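Local coordinates for bilirubin-inducible fluorescent protein UnaG (Anguilla japonica, PDB 4I3B) that binds unconjugated bilirubin with high affinity inside its beta barrel and, once loaded and excited, emits green fluorescence, at residues 102-110 with 120-128. Sequence-based numbering, arbitrary orientation. Where two conformers were deposited one is given.
Sequences KWDGKETTY and VVTLTMGDV
At the Trp-103 indole, Met-125 arrives at the six-membered ring: its sulfur SD stands at the ring edge, 5.2 Å from the centroid, a Met-aromatic contact, while its methyl CE lies obliquely 3.8 Å from Trp-103 CH2. One indole face carries Lys-106 CB, offset toward the rim, and Arg-83 adds a cation-pi partner. Met-125 reaches the ring because CG is anti to the backbone N (chi1 173°) and the chain then bends at chi2 (59°), which also leaves SD 3.3 Å from Glu-107 O. At the second ring, Val-121 CG2 packs against Tyr-110 CB, beside the ring edge and near its plane, whereas Leu-123 CD2 approaches obliquely, 3.7 Å from Tyr-110 CE2. The hydroxyl of Tyr-110 is hydrogen-bonded to Gln-101 OE1, and the side chain touches bound bilirubin.

Tyr-110, Val-121, Leu-123 and Met-125 lie on the antiparallel hairpin of strands 106-115 and 118-125, and Trp-103 ends the preceding strand, 96-103, in the wall of the lipocalin/FABP-like barrel that encloses the pigment. Thr-109 and Thr-124 form a hydrogen-bonded pair, with Thr-124 N 2.9 Å from Thr-109 O and Thr-109 N 3.1 Å from Thr-124 O; Tyr-110 and Leu-123 follow as a non-hydrogen-bonded pair.

Besides the backbone N-H of Thr-109, Thr-124 O accepts from Thr-108 OG1, which donates at 2.7 Å from above the carbonyl plane, 47° out of it. The hydroxyl of Thr-108 is also hydrogen-bonded to Tyr-20 OH of helix 17-23, joining the sheet to the helical cap. A valine in place of Thr-108 would probably cost Thr-124 O its hydroxyl donor and Tyr-20 OH a partner. Beyond the paired residues, where the strands diverge, a water donates to Glu-107 O and accepts from Gly-126 N, 2.9 Å from each.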
loop_
_atom_site.group_PDB
_atom_site.type_symbol
_atom_site.label_atom_id
_atom_site.label_comp_id
_atom_site.label_asym_id
_atom_site.label_seq_id
_atom_site.Cartn_x
_atom_site.Cartn_y
_atom_site.Cartn_z
ATOM N N LYS A 102 -8.223 8.322 5.434
ATOM C CA LYS A 102 -9.189 9.410 5.434
ATOM C C LYS A 102 -8.463 10.734 5.532
ATOM O O LYS A 102 -7.547 10.884 6.338
ATOM C CB LYS A 102 -10.105 9.292 6.650
ATOM C CG LYS A 102 -10.910 8.000 6.654
ATOM C CD LYS A 102 -11.710 7.837 7.935
ATOM C CE LYS A 102 -12.140 6.386 8.127
ATOM N NZ LYS A 102 -12.599 6.080 9.531
ATOM N N TRP A 103 -8.858 11.708 4.709
ATOM C CA TRP A 103 -8.191 12.998 4.692
ATOM C C TRP A 103 -9.109 13.955 3.983
ATOM O O TRP A 103 -9.768 13.581 3.019
ATOM C CB TRP A 103 -6.826 12.923 3.966
ATOM C CG TRP A 103 -6.926 12.972 2.462
ATOM C CD1 TRP A 103 -6.652 14.034 1.659
ATOM C CD2 TRP A 103 -7.360 11.920 1.590
ATOM N NE1 TRP A 103 -6.894 13.716 0.337
ATOM C CE2 TRP A 103 -7.350 12.432 0.275
ATOM C CE3 TRP A 103 -7.779 10.608 1.791
ATOM C CZ2 TRP A 103 -7.715 11.669 -0.821
ATOM C CZ3 TRP A 103 -8.154 9.853 0.703
ATOM C CH2 TRP A 103 -8.092 10.379 -0.598
ATOM N N ASP A 104 -9.214 15.175 4.495
ATOM C CA ASP A 104 -9.997 16.215 3.828
ATOM C C ASP A 104 -11.417 15.754 3.458
ATOM O O ASP A 104 -11.942 16.118 2.411
ATOM C CB ASP A 104 -9.263 16.677 2.564
ATOM C CG ASP A 104 -9.834 17.963 1.976
ATOM O OD1 ASP A 104 -10.340 18.820 2.744
ATOM O OD2 ASP A 104 -9.760 18.113 0.735
ATOM N N GLY A 105 -12.028 14.938 4.306
ATOM C CA GLY A 105 -13.383 14.463 4.047
ATOM C C GLY A 105 -13.501 13.367 2.981
ATOM O O GLY A 105 -14.609 12.939 2.627
ATOM N N LYS A 106 -12.368 12.918 2.449
ATOM C CA LYS A 106 -12.316 11.875 1.448
ATOM C C LYS A 106 -11.822 10.554 2.078
ATOM O O LYS A 106 -11.272 10.553 3.171
ATOM C CB LYS A 106 -11.340 12.290 0.345
ATOM C CG LYS A 106 -11.733 13.586 -0.338
ATOM C CD LYS A 106 -10.595 14.078 -1.203
ATOM C CE LYS A 106 -10.927 15.393 -1.872
ATOM N NZ LYS A 106 -9.757 15.975 -2.592
ATOM N N GLU A 107 -12.078 9.434 1.413
ATOM C CA GLU A 107 -11.551 8.142 1.846
ATOM C C GLU A 107 -11.040 7.387 0.631
ATOM O O GLU A 107 -11.524 7.599 -0.477
ATOM C CB GLU A 107 -12.600 7.319 2.627
ATOM C CG GLU A 107 -13.174 8.079 3.821
ATOM C CD GLU A 107 -13.896 7.211 4.869
ATOM O OE1 GLU A 107 -13.617 5.991 4.994
ATOM O OE2 GLU A 107 -14.753 7.773 5.591
ATOM N N THR A 108 -10.038 6.547 0.860
ATOM C CA THR A 108 -9.551 5.627 -0.153
ATOM C C THR A 108 -9.209 4.302 0.542
ATOM O O THR A 108 -8.867 4.285 1.723
ATOM C CB THR A 108 -8.339 6.215 -0.938
ATOM O OG1 THR A 108 -8.045 5.342 -2.024
ATOM C CG2 THR A 108 -7.104 6.419 -0.083
ATOM N N THR A 109 -9.314 3.194 -0.189
ATOM C CA THR A 109 -9.153 1.877 0.389
ATOM C C THR A 109 -8.165 1.016 -0.408
ATOM O O THR A 109 -8.140 1.062 -1.646
ATOM C CB THR A 109 -10.541 1.198 0.466
ATOM O OG1 THR A 109 -11.444 2.072 1.157
ATOM C CG2 THR A 109 -10.483 -0.153 1.185
ATOM N N TYR A 110 -7.389 0.231 0.312
ATOM C CA TYR A 110 -6.501 -0.777 -0.266
ATOM C C TYR A 110 -6.882 -2.116 0.321
ATOM O O TYR A 110 -6.899 -2.267 1.534
ATOM C CB TYR A 110 -5.047 -0.497 0.091
ATOM C CG TYR A 110 -4.591 0.902 -0.100
ATOM C CD1 TYR A 110 -4.983 1.911 0.785
ATOM C CD2 TYR A 110 -3.756 1.248 -1.167
ATOM C CE1 TYR A 110 -4.562 3.209 0.607
ATOM C CE2 TYR A 110 -3.331 2.541 -1.338
ATOM C CZ TYR A 110 -3.711 3.522 -0.452
ATOM O OH TYR A 110 -3.263 4.806 -0.649
ATOM N N VAL A 120 -1.600 -9.380 -3.731
ATOM C CA VAL A 120 -2.392 -8.599 -4.665
ATOM C C VAL A 120 -3.079 -7.478 -3.905
ATOM O O VAL A 120 -3.762 -7.733 -2.914
ATOM C CB VAL A 120 -3.422 -9.495 -5.389
ATOM C CG1 VAL A 120 -4.223 -8.660 -6.363
ATOM C CG2 VAL A 120 -2.731 -10.670 -6.103
ATOM N N VAL A 121 -2.887 -6.241 -4.365
ATOM C CA VAL A 121 -3.527 -5.062 -3.768
ATOM C C VAL A 121 -4.491 -4.450 -4.785
ATOM O O VAL A 121 -4.093 -4.151 -5.912
ATOM C CB VAL A 121 -2.487 -4.046 -3.228
ATOM C CG1 VAL A 121 -1.495 -3.551 -4.265
ATOM C CG2 VAL A 121 -3.190 -2.876 -2.578
ATOM N N THR A 122 -5.726 -4.212 -4.347
ATOM C CA THR A 122 -6.711 -3.500 -5.125
ATOM C C THR A 122 -6.949 -2.154 -4.446
ATOM O O THR A 122 -7.238 -2.105 -3.235
ATOM C CB THR A 122 -8.032 -4.289 -5.205
ATOM O OG1 THR A 122 -7.804 -5.574 -5.773
ATOM C CG2 THR A 122 -9.046 -3.582 -6.061
ATOM N N LEU A 123 -6.801 -1.083 -5.222
ATOM C CA LEU A 123 -6.843 0.279 -4.741
ATOM C C LEU A 123 -8.053 0.969 -5.303
ATOM O O LEU A 123 -8.265 0.976 -6.518
ATOM C CB LEU A 123 -5.606 1.058 -5.179
ATOM C CG LEU A 123 -4.224 0.459 -4.875
ATOM C CD1 LEU A 123 -3.755 -0.652 -5.856
ATOM C CD2 LEU A 123 -3.189 1.564 -4.870
ATOM N N THR A 124 -8.848 1.583 -4.443
ATOM C CA THR A 124 -10.068 2.242 -4.876
ATOM C C THR A 124 -10.148 3.672 -4.364
ATOM O O THR A 124 -10.031 3.906 -3.157
ATOM C CB THR A 124 -11.304 1.471 -4.391
ATOM O OG1 THR A 124 -11.243 0.119 -4.851
ATOM C CG2 THR A 124 -12.577 2.106 -4.922
ATOM N N MET A 125 -10.372 4.609 -5.282
ATOM C CA MET A 125 -10.664 5.989 -4.925
ATOM C C MET A 125 -11.867 6.395 -5.745
ATOM O O MET A 125 -11.760 6.644 -6.942
ATOM C CB MET A 125 -9.469 6.891 -5.225
ATOM C CG MET A 125 -9.773 8.356 -5.022
ATOM S SD MET A 125 -10.291 8.690 -3.316
ATOM C CE MET A 125 -10.595 10.455 -3.426
ATOM N N GLY A 126 -13.033 6.444 -5.106
ATOM C CA GLY A 126 -14.272 6.666 -5.848
ATOM C C GLY A 126 -14.454 5.621 -6.938
ATOM O O GLY A 126 -14.474 4.430 -6.660
ATOM N N ASP A 127 -14.565 6.083 -8.180
ATOM C CA ASP A 127 -14.781 5.205 -9.318
ATOM C C ASP A 127 -13.461 4.702 -9.930
ATOM O O ASP A 127 -13.477 3.880 -10.854
ATOM C CB ASP A 127 -15.612 5.938 -10.387
ATOM C CG ASP A 127 -17.025 6.260 -9.917
ATOM O OD1 ASP A 127 -17.515 5.577 -8.995
ATOM O OD2 ASP A 127 -17.652 7.185 -10.485
ATOM N N VAL A 128 -12.325 5.186 -9.433
ATOM C CA VAL A 128 -11.046 4.840 -10.011
ATOM C C VAL A 128 -10.456 3.688 -9.236
ATOM O O VAL A 128 -10.266 3.767 -8.018
ATOM C CB VAL A 128 -10.086 6.034 -9.929
ATOM C CG1 VAL A 128 -8.727 5.682 -10.532
ATOM C CG2 VAL A 128 -10.691 7.231 -10.640
HETATM O O HOH W 1 -13.048 5.915 -2.279
#